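PDB 4ONY: extracellular solute-binding protein family 5 from Brucella melitensis, which probably captures a peptide or related solute in the periplasm and delivers it to an ABC transporter for import. Local coordinates for residues T68-G72 with S253-Y257; Y84-M88 with A186-L192; G270-I276 with V568-I574; T306-G312 with G487-L493. One frame throughout, in Å; residues are numbered along the deposited sequence.

Contact 1 of 4, residues T68-G72 with S253-Y257; sequences TTARG and SIEYY. With P4G (1-ethoxy-2-(2-ethoxyethoxy)ethane), chain D.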
loop_
_atom_site.group_PDB
_atom_site.type_symbol
_atom_site.label_atom_id
_atom_site.label_comp_id
_atom_site.label_asym_id
_atom_site.label_seq_id
_atom_site.Cartn_x
_atom_site.Cartn_y
_atom_site.Cartn_z
ATOM N N THR A 68 -18.702 -6.024 2.169
ATOM C CA THR A 68 -18.931 -7.035 3.142
ATOM C C THR A 68 -18.684 -8.407 2.522
ATOM O O THR A 68 -19.441 -9.361 2.744
ATOM C CB THR A 68 -20.348 -6.917 3.723
ATOM O OG1 THR A 68 -21.308 -6.948 2.656
ATOM C CG2 THR A 68 -20.516 -5.621 4.505
ATOM N N THR A 69 -17.622 -8.494 1.742
ATOM C CA THR A 69 -17.185 -9.746 1.151
ATOM C C THR A 69 -16.113 -10.421 2.011
ATOM O O THR A 69 -15.253 -9.757 2.549
ATOM C CB THR A 69 -16.676 -9.503 -0.275
ATOM O OG1 THR A 69 -17.784 -9.062 -1.092
ATOM C CG2 THR A 69 -16.114 -10.737 -0.849
ATOM N N ALA A 70 -16.189 -11.733 2.153
ATOM C CA ALA A 70 -15.266 -12.451 2.986
ATOM C C ALA A 70 -13.830 -12.258 2.533
ATOM O O ALA A 70 -13.572 -12.148 1.347
ATOM C CB ALA A 70 -15.557 -13.930 2.973
ATOM N N ARG A 71 -12.932 -12.224 3.501
ATOM C CA ARG A 71 -11.512 -12.180 3.263
ATOM C C ARG A 71 -11.046 -13.538 2.748
ATOM O O ARG A 71 -11.629 -14.574 3.067
ATOM C CB ARG A 71 -10.755 -11.880 4.585
ATOM C CG ARG A 71 -11.028 -10.512 5.204
ATOM C CD ARG A 71 -10.344 -9.385 4.458
ATOM N NE ARG A 71 -8.899 -9.645 4.473
ATOM C CZ ARG A 71 -8.060 -9.325 5.460
ATOM N NH1 ARG A 71 -8.480 -8.629 6.519
ATOM N NH2 ARG A 71 -6.768 -9.664 5.360
ATOM N N GLY A 72 -9.962 -13.512 1.998
ATOM C CA GLY A 72 -9.219 -14.714 1.635
ATOM C C GLY A 72 -9.522 -15.229 0.220
ATOM O O GLY A 72 -8.805 -16.099 -0.274
ATOM N N SER A 253 -8.811 -20.564 9.197
ATOM C CA SER A 253 -10.079 -19.955 9.633
ATOM C C SER A 253 -9.837 -18.489 9.880
ATOM O O SER A 253 -8.866 -18.099 10.535
ATOM C CB SER A 253 -10.642 -20.637 10.892
ATOM O OG SER A 253 -10.682 -22.063 10.763
ATOM N N ILE A 254 -10.696 -17.677 9.293
ATOM C CA ILE A 254 -10.708 -16.240 9.511
ATOM C C ILE A 254 -11.967 -15.892 10.321
ATOM O O ILE A 254 -13.109 -16.043 9.834
ATOM C CB ILE A 254 -10.692 -15.492 8.161
ATOM C CG1 ILE A 254 -9.541 -16.035 7.308
ATOM C CG2 ILE A 254 -10.582 -13.981 8.368
ATOM C CD1 ILE A 254 -9.380 -15.351 5.949
ATOM N N GLU A 255 -11.739 -15.450 11.558
ATOM C CA GLU A 255 -12.792 -15.050 12.491
ATOM C C GLU A 255 -12.956 -13.557 12.549
ATOM O O GLU A 255 -11.974 -12.793 12.418
ATOM C CB GLU A 255 -12.486 -15.589 13.867
ATOM C CG GLU A 255 -12.543 -17.089 13.865
ATOM C CD GLU A 255 -12.536 -17.702 15.223
ATOM O OE1 GLU A 255 -12.258 -17.013 16.235
ATOM O OE2 GLU A 255 -12.810 -18.915 15.271
ATOM N N TYR A 256 -14.200 -13.128 12.724
ATOM C CA TYR A 256 -14.539 -11.744 12.667
ATOM C C TYR A 256 -14.902 -11.233 14.064
ATOM O O TYR A 256 -15.641 -11.890 14.778
ATOM C CB TYR A 256 -15.688 -11.552 11.664
ATOM C CG TYR A 256 -15.242 -11.587 10.201
ATOM C CD1 TYR A 256 -14.952 -12.788 9.568
ATOM C CD2 TYR A 256 -15.069 -10.435 9.475
ATOM C CE1 TYR A 256 -14.562 -12.820 8.234
ATOM C CE2 TYR A 256 -14.691 -10.459 8.165
ATOM C CZ TYR A 256 -14.438 -11.660 7.543
ATOM O OH TYR A 256 -14.054 -11.699 6.225
ATOM N N TYR A 257 -14.346 -10.075 14.437
ATOM C CA TYR A 257 -14.515 -9.485 15.755
ATOM C C TYR A 257 -15.056 -8.053 15.628
ATOM O O TYR A 257 -14.830 -7.394 14.624
ATOM C CB TYR A 257 -13.181 -9.473 16.521
ATOM C CG TYR A 257 -12.742 -10.852 16.883
ATOM C CD1 TYR A 257 -12.098 -11.663 15.942
ATOM C CD2 TYR A 257 -13.078 -11.405 18.116
ATOM C CE1 TYR A 257 -11.762 -12.976 16.253
ATOM C CE2 TYR A 257 -12.743 -12.710 18.434
ATOM C CZ TYR A 257 -12.099 -13.505 17.482
ATOM O OH TYR A 257 -11.783 -14.838 17.837
HETATM C C8 P4G D . -18.709 -21.149 17.204
HETATM C C7 P4G D . -19.568 -20.178 16.393
HETATM O O4 P4G D . -19.519 -18.758 16.738
HETATM C C6 P4G D . -18.322 -18.113 17.224
HETATM C C5 P4G D . -17.848 -16.993 16.279
HETATM O O3 P4G D . -16.622 -16.421 16.774
HETATM C C4 P4G D . -16.302 -15.153 16.249
HETATM C C3 P4G D . -15.692 -14.338 17.373
HETATM O O2 P4G D . -16.657 -13.473 17.973
HETATM C C2 P4G D . -16.244 -12.958 19.256
HETATM C C1 P4G D . -16.861 -13.617 20.477
HETATM O O HOH W 1 -14.326 -9.434 5.075
#

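Contact 2 of 4, residues Y84-M88 with A186-L192; sequences YQTLM and AGSMPVL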
loop_
_atom_site.group_PDB
_atom_site.type_symbol
_atom_site.label_atom_id
_atom_site.label_comp_id
_atom_site.label_asym_id
_atom_site.label_seq_id
_atom_site.Cartn_x
_atom_site.Cartn_y
_atom_site.Cartn_z
ATOM N N TYR A 84 -9.570 -17.760 -5.960
ATOM C CA TYR A 84 -9.448 -17.297 -7.310
ATOM C C TYR A 84 -8.004 -16.921 -7.613
ATOM O O TYR A 84 -7.402 -16.116 -6.892
ATOM C CB TYR A 84 -10.336 -16.086 -7.498
ATOM C CG TYR A 84 -11.832 -16.426 -7.423
ATOM C CD1 TYR A 84 -12.454 -17.145 -8.429
ATOM C CD2 TYR A 84 -12.610 -15.981 -6.355
ATOM C CE1 TYR A 84 -13.817 -17.469 -8.366
ATOM C CE2 TYR A 84 -13.966 -16.269 -6.294
ATOM C CZ TYR A 84 -14.562 -17.006 -7.298
ATOM O OH TYR A 84 -15.892 -17.265 -7.245
ATOM N N GLN A 85 -7.473 -17.465 -8.708
ATOM C CA GLN A 85 -6.094 -17.227 -9.095
ATOM C C GLN A 85 -5.991 -16.353 -10.312
ATOM O O GLN A 85 -6.947 -16.160 -11.056
ATOM C CB GLN A 85 -5.410 -18.540 -9.381
ATOM C CG GLN A 85 -5.373 -19.472 -8.200
ATOM C CD GLN A 85 -4.606 -20.746 -8.493
ATOM O OE1 GLN A 85 -4.896 -21.449 -9.437
ATOM N NE2 GLN A 85 -3.611 -21.039 -7.648
ATOM N N THR A 86 -4.802 -15.816 -10.485
ATOM C CA THR A 86 -4.450 -14.980 -11.620
ATOM C C THR A 86 -3.588 -15.794 -12.604
ATOM O O THR A 86 -3.147 -16.921 -12.291
ATOM C CB THR A 86 -3.619 -13.793 -11.144
ATOM O OG1 THR A 86 -2.498 -14.302 -10.418
ATOM C CG2 THR A 86 -4.457 -12.928 -10.269
ATOM N N LEU A 87 -3.334 -15.220 -13.775
ATOM C CA LEU A 87 -2.515 -15.916 -14.743
ATOM C C LEU A 87 -1.099 -16.069 -14.234
ATOM O O LEU A 87 -0.443 -17.091 -14.468
ATOM C CB LEU A 87 -2.539 -15.193 -16.078
ATOM C CG LEU A 87 -3.912 -15.341 -16.764
ATOM C CD1 LEU A 87 -4.127 -14.242 -17.801
ATOM C CD2 LEU A 87 -4.051 -16.700 -17.457
ATOM N N MET A 88 -0.604 -15.033 -13.556
ATOM C CA MET A 88 0.797 -15.037 -13.053
ATOM C C MET A 88 0.806 -14.517 -11.634
ATOM O O MET A 88 -0.102 -13.753 -11.244
ATOM C CB MET A 88 1.694 -14.184 -13.947
ATOM C CG MET A 88 1.710 -14.661 -15.403
ATOM S SD MET A 88 2.902 -13.805 -16.444
ATOM C CE MET A 88 4.416 -14.495 -15.783
ATOM N N ALA A 186 -2.125 -9.812 -16.377
ATOM C CA ALA A 186 -1.384 -10.979 -15.865
ATOM C C ALA A 186 -1.589 -11.222 -14.373
ATOM O O ALA A 186 -1.784 -12.377 -13.941
ATOM C CB ALA A 186 0.108 -10.846 -16.190
ATOM N N GLY A 187 -1.618 -10.145 -13.596
ATOM C CA GLY A 187 -1.663 -10.241 -12.125
ATOM C C GLY A 187 -2.803 -9.567 -11.386
ATOM O O GLY A 187 -2.858 -9.677 -10.171
ATOM N N SER A 188 -3.691 -8.851 -12.069
ATOM C CA SER A 188 -4.792 -8.178 -11.371
ATOM C C SER A 188 -6.146 -8.492 -11.978
ATOM O O SER A 188 -7.054 -7.659 -11.965
ATOM C CB SER A 188 -4.599 -6.642 -11.325
ATOM O OG SER A 188 -3.297 -6.337 -10.836
ATOM N N MET A 189 -6.278 -9.696 -12.509
ATOM C CA MET A 189 -7.563 -10.207 -12.918
ATOM C C MET A 189 -7.609 -11.684 -12.543
ATOM O O MET A 189 -6.624 -12.386 -12.687
ATOM C CB MET A 189 -7.770 -10.079 -14.434
ATOM C CG MET A 189 -8.076 -8.674 -14.929
ATOM S SD MET A 189 -9.673 -8.095 -14.292
ATOM C CE MET A 189 -10.724 -8.483 -15.680
ATOM N N PRO A 190 -8.756 -12.159 -12.093
ATOM C CA PRO A 190 -8.903 -13.594 -11.878
ATOM C C PRO A 190 -9.093 -14.365 -13.155
ATOM O O PRO A 190 -9.195 -13.763 -14.247
ATOM C CB PRO A 190 -10.167 -13.657 -11.042
ATOM C CG PRO A 190 -11.007 -12.560 -11.635
ATOM C CD PRO A 190 -10.020 -11.445 -11.869
ATOM N N VAL A 191 -9.105 -15.696 -13.026
ATOM C CA VAL A 191 -9.740 -16.539 -13.992
ATOM C C VAL A 191 -10.906 -17.222 -13.273
ATOM O O VAL A 191 -10.733 -17.813 -12.204
ATOM C CB VAL A 191 -8.756 -17.561 -14.628
ATOM C CG1 VAL A 191 -9.459 -18.362 -15.715
ATOM C CG2 VAL A 191 -7.571 -16.846 -15.228
ATOM N N LEU A 192 -12.077 -17.143 -13.910
ATOM C CA LEU A 192 -13.360 -17.644 -13.428
ATOM C C LEU A 192 -13.819 -18.890 -14.211
ATOM O O LEU A 192 -13.538 -19.020 -15.404
ATOM C CB LEU A 192 -14.447 -16.580 -13.608
ATOM C CG LEU A 192 -14.168 -15.236 -12.948
ATOM C CD1 LEU A 192 -15.315 -14.257 -13.119
ATOM C CD2 LEU A 192 -13.876 -15.394 -11.445
HETATM O O HOH W 2 -9.229 -19.171 -10.313
HETATM O O HOH W 3 -4.845 -12.964 -14.700
#

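Contact 3 of 4, residues G270-I276 with V568-I574; sequences GILDIFI and VARWDRI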
loop_
_atom_site.group_PDB
_atom_site.type_symbol
_atom_site.label_atom_id
_atom_site.label_comp_id
_atom_site.label_asym_id
_atom_site.label_seq_id
_atom_site.Cartn_x
_atom_site.Cartn_y
_atom_site.Cartn_z
ATOM N N GLY A 270 -5.650 -17.969 23.217
ATOM C CA GLY A 270 -5.153 -19.052 22.375
ATOM C C GLY A 270 -6.129 -19.482 21.291
ATOM O O GLY A 270 -5.867 -20.418 20.575
ATOM N N ILE A 271 -7.205 -18.741 21.116
ATOM C CA ILE A 271 -8.176 -19.018 20.063
ATOM C C ILE A 271 -7.650 -18.559 18.723
ATOM O O ILE A 271 -7.848 -19.229 17.746
ATOM C CB ILE A 271 -9.526 -18.359 20.378
ATOM C CG1 ILE A 271 -10.019 -18.948 21.691
ATOM C CG2 ILE A 271 -10.532 -18.630 19.274
ATOM C CD1 ILE A 271 -11.207 -18.266 22.311
ATOM N N LEU A 272 -6.968 -17.412 18.686
ATOM C CA LEU A 272 -6.294 -16.962 17.506
ATOM C C LEU A 272 -4.815 -17.291 17.640
ATOM O O LEU A 272 -4.258 -17.152 18.732
ATOM C CB LEU A 272 -6.486 -15.457 17.339
ATOM C CG LEU A 272 -7.951 -15.020 17.303
ATOM C CD1 LEU A 272 -7.994 -13.515 17.137
ATOM C CD2 LEU A 272 -8.715 -15.737 16.183
ATOM N N ASP A 273 -4.179 -17.684 16.540
ATOM C CA ASP A 273 -2.776 -18.130 16.568
ATOM C C ASP A 273 -1.765 -16.971 16.478
ATOM O O ASP A 273 -0.646 -17.117 16.901
ATOM C CB ASP A 273 -2.509 -19.074 15.397
ATOM C CG ASP A 273 -3.255 -20.408 15.519
ATOM O OD1 ASP A 273 -3.226 -20.996 16.593
ATOM O OD2 ASP A 273 -3.873 -20.843 14.527
ATOM N N ILE A 274 -2.165 -15.845 15.902
ATOM C CA ILE A 274 -1.290 -14.691 15.726
ATOM C C ILE A 274 -2.074 -13.413 15.962
ATOM O O ILE A 274 -3.301 -13.429 16.007
ATOM C CB ILE A 274 -0.680 -14.638 14.298
ATOM C CG1 ILE A 274 -1.771 -14.415 13.242
ATOM C CG2 ILE A 274 0.057 -15.941 13.943
ATOM C CD1 ILE A 274 -1.257 -14.054 11.875
ATOM N N PHE A 275 -1.350 -12.323 16.141
ATOM C CA PHE A 275 -1.937 -11.012 16.274
ATOM C C PHE A 275 -1.032 -10.005 15.608
ATOM O O PHE A 275 0.142 -9.833 16.004
ATOM C CB PHE A 275 -2.167 -10.629 17.760
ATOM C CG PHE A 275 -2.938 -9.352 17.936
ATOM C CD1 PHE A 275 -2.280 -8.137 17.924
ATOM C CD2 PHE A 275 -4.306 -9.373 18.064
ATOM C CE1 PHE A 275 -2.955 -6.953 18.012
ATOM C CE2 PHE A 275 -5.005 -8.190 18.201
ATOM C CZ PHE A 275 -4.329 -6.969 18.190
ATOM N N ILE A 276 -1.548 -9.373 14.560
ATOM C CA ILE A 276 -0.738 -8.440 13.760
ATOM C C ILE A 276 -0.904 -7.083 14.460
ATOM O O ILE A 276 -2.030 -6.588 14.546
ATOM C CB ILE A 276 -1.244 -8.391 12.316
ATOM C CG1 ILE A 276 -1.010 -9.740 11.641
ATOM C CG2 ILE A 276 -0.555 -7.268 11.532
ATOM C CD1 ILE A 276 -1.689 -9.903 10.295
ATOM N N VAL A 568 4.397 -8.891 14.672
ATOM C CA VAL A 568 3.441 -10.007 14.726
ATOM C C VAL A 568 3.730 -10.867 15.950
ATOM O O VAL A 568 4.837 -11.393 16.112
ATOM C CB VAL A 568 3.500 -10.921 13.472
ATOM C CG1 VAL A 568 2.420 -11.979 13.559
ATOM C CG2 VAL A 568 3.338 -10.118 12.178
ATOM N N ALA A 569 2.755 -10.971 16.851
ATOM C CA ALA A 569 2.881 -11.851 18.001
ATOM C C ALA A 569 2.286 -13.174 17.575
ATOM O O ALA A 569 1.326 -13.189 16.802
ATOM C CB ALA A 569 2.151 -11.301 19.217
ATOM N N ARG A 570 2.894 -14.270 17.985
ATOM C CA ARG A 570 2.428 -15.580 17.563
ATOM C C ARG A 570 2.603 -16.622 18.663
ATOM O O ARG A 570 3.612 -16.608 19.396
ATOM C CB ARG A 570 3.148 -16.032 16.292
ATOM C CG ARG A 570 4.614 -16.393 16.465
ATOM C CD ARG A 570 5.321 -16.810 15.153
ATOM N NE ARG A 570 6.743 -16.576 15.317
ATOM C CZ ARG A 570 7.600 -17.420 15.891
ATOM N NH1 ARG A 570 7.264 -18.650 16.283
ATOM N NH2 ARG A 570 8.854 -17.038 16.024
ATOM N N TRP A 571 1.628 -17.519 18.776
ATOM C CA TRP A 571 1.839 -18.764 19.534
ATOM C C TRP A 571 2.967 -19.572 18.854
ATOM O O TRP A 571 3.090 -19.601 17.636
ATOM C CB TRP A 571 0.540 -19.559 19.704
ATOM C CG TRP A 571 -0.424 -18.824 20.626
ATOM C CD1 TRP A 571 -1.354 -17.893 20.260
ATOM C CD2 TRP A 571 -0.539 -18.968 22.039
ATOM N NE1 TRP A 571 -2.011 -17.409 21.361
ATOM C CE2 TRP A 571 -1.550 -18.059 22.470
ATOM C CE3 TRP A 571 0.134 -19.743 22.990
ATOM C CZ2 TRP A 571 -1.913 -17.912 23.804
ATOM C CZ3 TRP A 571 -0.217 -19.604 24.314
ATOM C CH2 TRP A 571 -1.242 -18.684 24.730
ATOM N N ASP A 572 3.781 -20.220 19.665
ATOM C CA ASP A 572 4.979 -20.862 19.154
ATOM C C ASP A 572 4.722 -22.140 18.327
ATOM O O ASP A 572 5.632 -22.672 17.758
ATOM C CB ASP A 572 5.984 -21.118 20.294
ATOM C CG ASP A 572 5.553 -22.177 21.230
ATOM O OD1 ASP A 572 4.457 -22.755 21.120
ATOM O OD2 ASP A 572 6.347 -22.455 22.113
ATOM N N ARG A 573 3.476 -22.597 18.264
ATOM C CA ARG A 573 3.058 -23.619 17.323
ATOM C C ARG A 573 3.003 -23.125 15.867
ATOM O O ARG A 573 2.782 -23.909 14.944
ATOM C CB ARG A 573 1.694 -24.155 17.717
ATOM C CG ARG A 573 0.598 -23.105 17.630
ATOM C CD ARG A 573 -0.674 -23.632 18.244
ATOM N NE ARG A 573 -1.722 -22.607 18.302
ATOM C CZ ARG A 573 -2.243 -22.120 19.416
ATOM N NH1 ARG A 573 -1.801 -22.501 20.596
ATOM N NH2 ARG A 573 -3.183 -21.217 19.335
ATOM N N ILE A 574 3.193 -21.828 15.658
ATOM C CA ILE A 574 3.285 -21.268 14.326
ATOM C C ILE A 574 4.712 -20.852 14.050
ATOM O O ILE A 574 5.283 -20.131 14.879
ATOM C CB ILE A 574 2.413 -20.005 14.205
ATOM C CG1 ILE A 574 0.947 -20.318 14.561
ATOM C CG2 ILE A 574 2.505 -19.417 12.801
ATOM C CD1 ILE A 574 0.308 -21.388 13.731
#

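Contact 4 of 4, residues T306-G312 with G487-L493; sequences TPADMLG and GALASSL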
loop_
_atom_site.group_PDB
_atom_site.type_symbol
_atom_site.label_atom_id
_atom_site.label_comp_id
_atom_site.label_asym_id
_atom_site.label_seq_id
_atom_site.Cartn_x
_atom_site.Cartn_y
_atom_site.Cartn_z
ATOM N N THR A 306 9.698 -2.309 1.166
ATOM C CA THR A 306 8.618 -1.494 0.619
ATOM C C THR A 306 8.458 -0.239 1.536
ATOM O O THR A 306 8.766 -0.266 2.734
ATOM C CB THR A 306 7.297 -2.259 0.559
ATOM O OG1 THR A 306 7.022 -2.806 1.845
ATOM C CG2 THR A 306 7.376 -3.359 -0.453
ATOM N N PRO A 307 8.043 0.872 0.965
ATOM C CA PRO A 307 7.993 2.103 1.769
ATOM C C PRO A 307 6.944 2.092 2.879
ATOM O O PRO A 307 5.991 1.335 2.841
ATOM C CB PRO A 307 7.643 3.192 0.757
ATOM C CG PRO A 307 7.086 2.481 -0.442
ATOM C CD PRO A 307 7.594 1.068 -0.424
ATOM N N ALA A 308 7.180 2.932 3.870
ATOM C CA ALA A 308 6.213 3.155 4.928
ATOM C C ALA A 308 5.242 4.235 4.429
ATOM O O ALA A 308 5.673 5.227 3.799
ATOM C CB ALA A 308 6.942 3.616 6.173
ATOM N N ASP A 309 3.948 4.046 4.655
ATOM C CA ASP A 309 2.944 4.983 4.190
ATOM C C ASP A 309 3.225 6.354 4.829
ATOM O O ASP A 309 3.570 6.433 6.012
ATOM C CB ASP A 309 1.550 4.495 4.574
ATOM C CG ASP A 309 1.062 3.332 3.709
ATOM O OD1 ASP A 309 1.692 2.956 2.673
ATOM O OD2 ASP A 309 0.014 2.820 4.073
ATOM N N MET A 310 3.078 7.416 4.056
ATOM C CA MET A 310 3.120 8.774 4.624
ATOM C C MET A 310 1.940 9.042 5.573
ATOM O O MET A 310 0.792 8.668 5.296
ATOM C CB MET A 310 3.098 9.797 3.505
ATOM C CG MET A 310 3.134 11.256 3.938
ATOM S SD MET A 310 4.451 11.844 5.013
ATOM C CE MET A 310 5.801 11.764 3.831
ATOM N N LEU A 311 2.258 9.645 6.717
ATOM C CA LEU A 311 1.316 10.331 7.561
ATOM C C LEU A 311 1.938 11.719 7.782
ATOM O O LEU A 311 3.093 11.831 8.170
ATOM C CB LEU A 311 1.138 9.617 8.918
ATOM C CG LEU A 311 0.267 10.317 9.953
ATOM C CD1 LEU A 311 -1.183 10.443 9.489
ATOM C CD2 LEU A 311 0.280 9.566 11.269
ATOM N N GLY A 312 1.161 12.767 7.570
ATOM C CA GLY A 312 1.654 14.123 7.779
ATOM C C GLY A 312 0.563 15.126 7.977
ATOM O O GLY A 312 -0.605 14.838 7.649
ATOM N N GLY A 487 -3.074 13.859 6.740
ATOM C CA GLY A 487 -3.238 13.076 5.507
ATOM C C GLY A 487 -2.342 11.859 5.481
ATOM O O GLY A 487 -1.254 11.874 6.044
ATOM N N ALA A 488 -2.813 10.803 4.847
ATOM C CA ALA A 488 -2.095 9.538 4.702
ATOM C C ALA A 488 -1.959 9.211 3.206
ATOM O O ALA A 488 -2.808 9.610 2.412
ATOM C CB ALA A 488 -2.865 8.423 5.388
ATOM N N LEU A 489 -0.890 8.555 2.804
ATOM C CA LEU A 489 -0.779 8.056 1.426
ATOM C C LEU A 489 -0.446 6.596 1.423
ATOM O O LEU A 489 0.415 6.177 2.191
ATOM C CB LEU A 489 0.350 8.776 0.684
ATOM C CG LEU A 489 0.167 10.266 0.486
ATOM C CD1 LEU A 489 1.480 10.830 0.017
ATOM C CD2 LEU A 489 -0.939 10.568 -0.508
ATOM N N ALA A 490 -1.072 5.838 0.541
ATOM C CA ALA A 490 -0.756 4.399 0.383
ATOM C C ALA A 490 0.406 4.275 -0.593
ATOM O O ALA A 490 0.250 4.551 -1.794
ATOM C CB ALA A 490 -1.963 3.662 -0.153
ATOM N N SER A 491 1.585 3.961 -0.067
ATOM C CA SER A 491 2.808 4.048 -0.840
ATOM C C SER A 491 3.119 2.702 -1.408
ATOM O O SER A 491 2.676 1.680 -0.875
ATOM C CB SER A 491 3.967 4.522 0.044
ATOM O OG SER A 491 4.212 3.527 1.046
ATOM N N SER A 492 3.942 2.676 -2.451
ATOM C CA SER A 492 4.430 1.415 -2.952
ATOM C C SER A 492 5.740 1.583 -3.685
ATOM O O SER A 492 6.222 2.691 -3.904
ATOM C CB SER A 492 3.409 0.734 -3.854
ATOM O OG SER A 492 3.538 1.145 -5.224
ATOM N N LEU A 493 6.319 0.452 -4.039
ATOM C CA LEU A 493 7.529 0.423 -4.838
ATOM C C LEU A 493 7.225 0.608 -6.330
ATOM O O LEU A 493 8.149 0.637 -7.109
ATOM C CB LEU A 493 8.280 -0.908 -4.635
ATOM C CG LEU A 493 9.098 -1.026 -3.350
ATOM C CD1 LEU A 493 9.838 -2.357 -3.224
ATOM C CD2 LEU A 493 10.106 0.101 -3.204
HETATM O O HOH W 4 4.536 0.092 0.748
#

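Contact 1 of 4, residues T68-G72 with S253-Y257
The strand that carries S253-Y257 runs past the loop segment T68-G72 and meets it through alternate residues. S253 makes no contact with the loop. Its backbone is hydrogen-bonded to L47 and V49 of the parallel neighbouring strand 46-52. I254 points toward the loop. Its CD1 lies 4.0 Å from R71 CB and 3.7 Å from R71 O, and it also comes within 4.4 Å of G72 CA. G72 has phi near 100°, and a CB there would crowd both I254 CD1 and the preceding carbonyl. E255 points to the other face of the sheet, where it forms a salt bridge with R226. This sheet is mixed: 251-257 lies between 46-52 and 226-231, and it is part of the periplasmic-binding-protein fold of the family 5 solute-binding proteins. Y256 is the main polar link to the loop. R71 N donates to Y256 OH at 3.0 Å and 163°. Water 1 lies 2.6 Å from Y256 OH and donates to T69 O at 2.7 Å. The ring also sits obliquely beside R71 CG, which is 3.4 Å from Y256 OH. The guanidinium of R71 turns away to salt bridges with D76 and E78. Y257 is again on the E255 side. There P4G C3 lies over one face of the Y257 ring, 3.5 Å from Y257 CE2, and 3.6 Å from Y256 O.

Contact 2 of 4, residues Y84-M88 with A186-L192
Y84-M88 leads into strand 88-90 and lies against the end of helix 181-187 and the chain that leaves it. Y84 adopts chi1 m, which sets its ring beside L192. Y84 CE1 is 3.7 Å from L192 CD2, and Y84 CB is 4.3 Å from P190 CB. F61 meets the Y84 ring edge-to-face. Q85 is m,t, and its amide leads away to S213, Y235 and W236. Its backbone does the local work: V191 N donates to Q85 O at 3.0 Å. T86 has chi1 p. This rotamer lets T86 OG1 donate to M88 O at 2.6 Å, while T86 CG2 faces G187 O at 3.6 Å and M189 O at 3.3 Å. L87 is m,t and places CD2 4.2 Å from V191 CG2. M88 is m,t,p, with its SD 4.1 Å from A186 CB. M88 N donates to A186 O at 2.9 Å, so a carbonyl at the helix end bonds to a residue of another segment. The side chains of M88 and A186 pack against strands 97-108 and 114-119, while that of M189 turns away to helix 133-146. Water 2 accepts from Q85 N at 2.9 Å and donates to V191 O at 2.8 Å. Water 3 accepts from L87 N at 2.9 Å and lies 2.7 Å from M189 O. Polar links across this buried contact thus run through backbone atoms and water, while the side chains meet mainly through apolar groups.

Contact 3 of 4, residues G270-I276 with V568-I574
G270 ends the preceding helix in a Schellman motif with positive phi. Its CA lies 3.7 Å from W571 NE1, which bonds to F267 O. G270 O accepts a weak hydrogen bond from R573 NH2 at 3.1 Å. L272 points away, but its O comes 3.4 Å from W571 CD1. D273 is the charged partner. D273 OD1 receives both R573 NE and R573 NH2, each at 2.8 Å, in a salt bridge; D273 OD2 bonds to T48 N. D273 O accepts from W571 N at 3.0 Å. I274 forms a non-hydrogen-bonded pair with R570, and its CB is 4.2 Å from V568 CG1. The R570 guanidinium turns away to D300 and to I574 O. F275 pairs with A569 through two bonds: F275 N to A569 O at 2.9 Å and A569 N to F275 O at 3.0 Å. The F275 ring leads off to meet F264 edge-to-face. I276 CG1 sits 4.4 Å from V568 CG2, on the same face as I274. A type I turn, W571-I574, brings R573 back toward D273. Segments 274-276 and 568-571 run antiparallel, at 176°. Strand 274-277 edges a three-stranded antiparallel sheet, with 566-571 in the middle and 297-302 beyond.

Contact 4 of 4, residues T306-G312 with G487-L493
This is an antiparallel strand pairing inside the six-stranded mixed sheet, near the centre of the chain, and it continues into the loops beyond the strands. Short axes 310-312 and 487-489 approach to 4.7 Å at 169°. G312 and G487 form a hydrogen-bonded pair: G312 N to G487 O is 3.0 Å and G487 N to G312 O is 2.8 Å. L489 N donates to M310 O at 3.0 Å. M310 CB meets L489 CD1 at 4.0 Å, on the face where Y557 touches both side chains. Further along, D309 joins in. D309 OD1 accepts S491 N at 2.9 Å and 176°, and also S491 OG at 3.1 Å. Water 4 donates to P307 O at 2.8 Å and to S491 O at 2.9 Å. At the far end P307 CD packs on L493 CD2 at 3.9 Å, and T306 CG2 on L493 CD1 at 3.8 Å. Thus one carboxylate oxygen and a water carry the polar pairing on beyond the backbone bonds.

Overall arrangement
Contacts 1 and 3 are the pair that touch. Their centres are 17 Å apart, and Y257 OH meets L272 CD2 at 3.6 Å. Both lie near P4G: contact 1 supplies Y256 and Y257 to its pocket, with Q222, Q225 and R226 completing it, while the L272 side chain of contact 3 is about 7 Å away. Strand 46-52 joins them too, since it borders 251-257 and touches D273 and I274. Contact 2 is nested in the chain loop closed by contact 1, their nearest atoms about 6 Å apart. Along the chain, contact 4 is nested in the loop closed by contact 3, yet its nearest atoms are about 13 Å from it. Contacts 2 and 3 have centres about 30 Å apart.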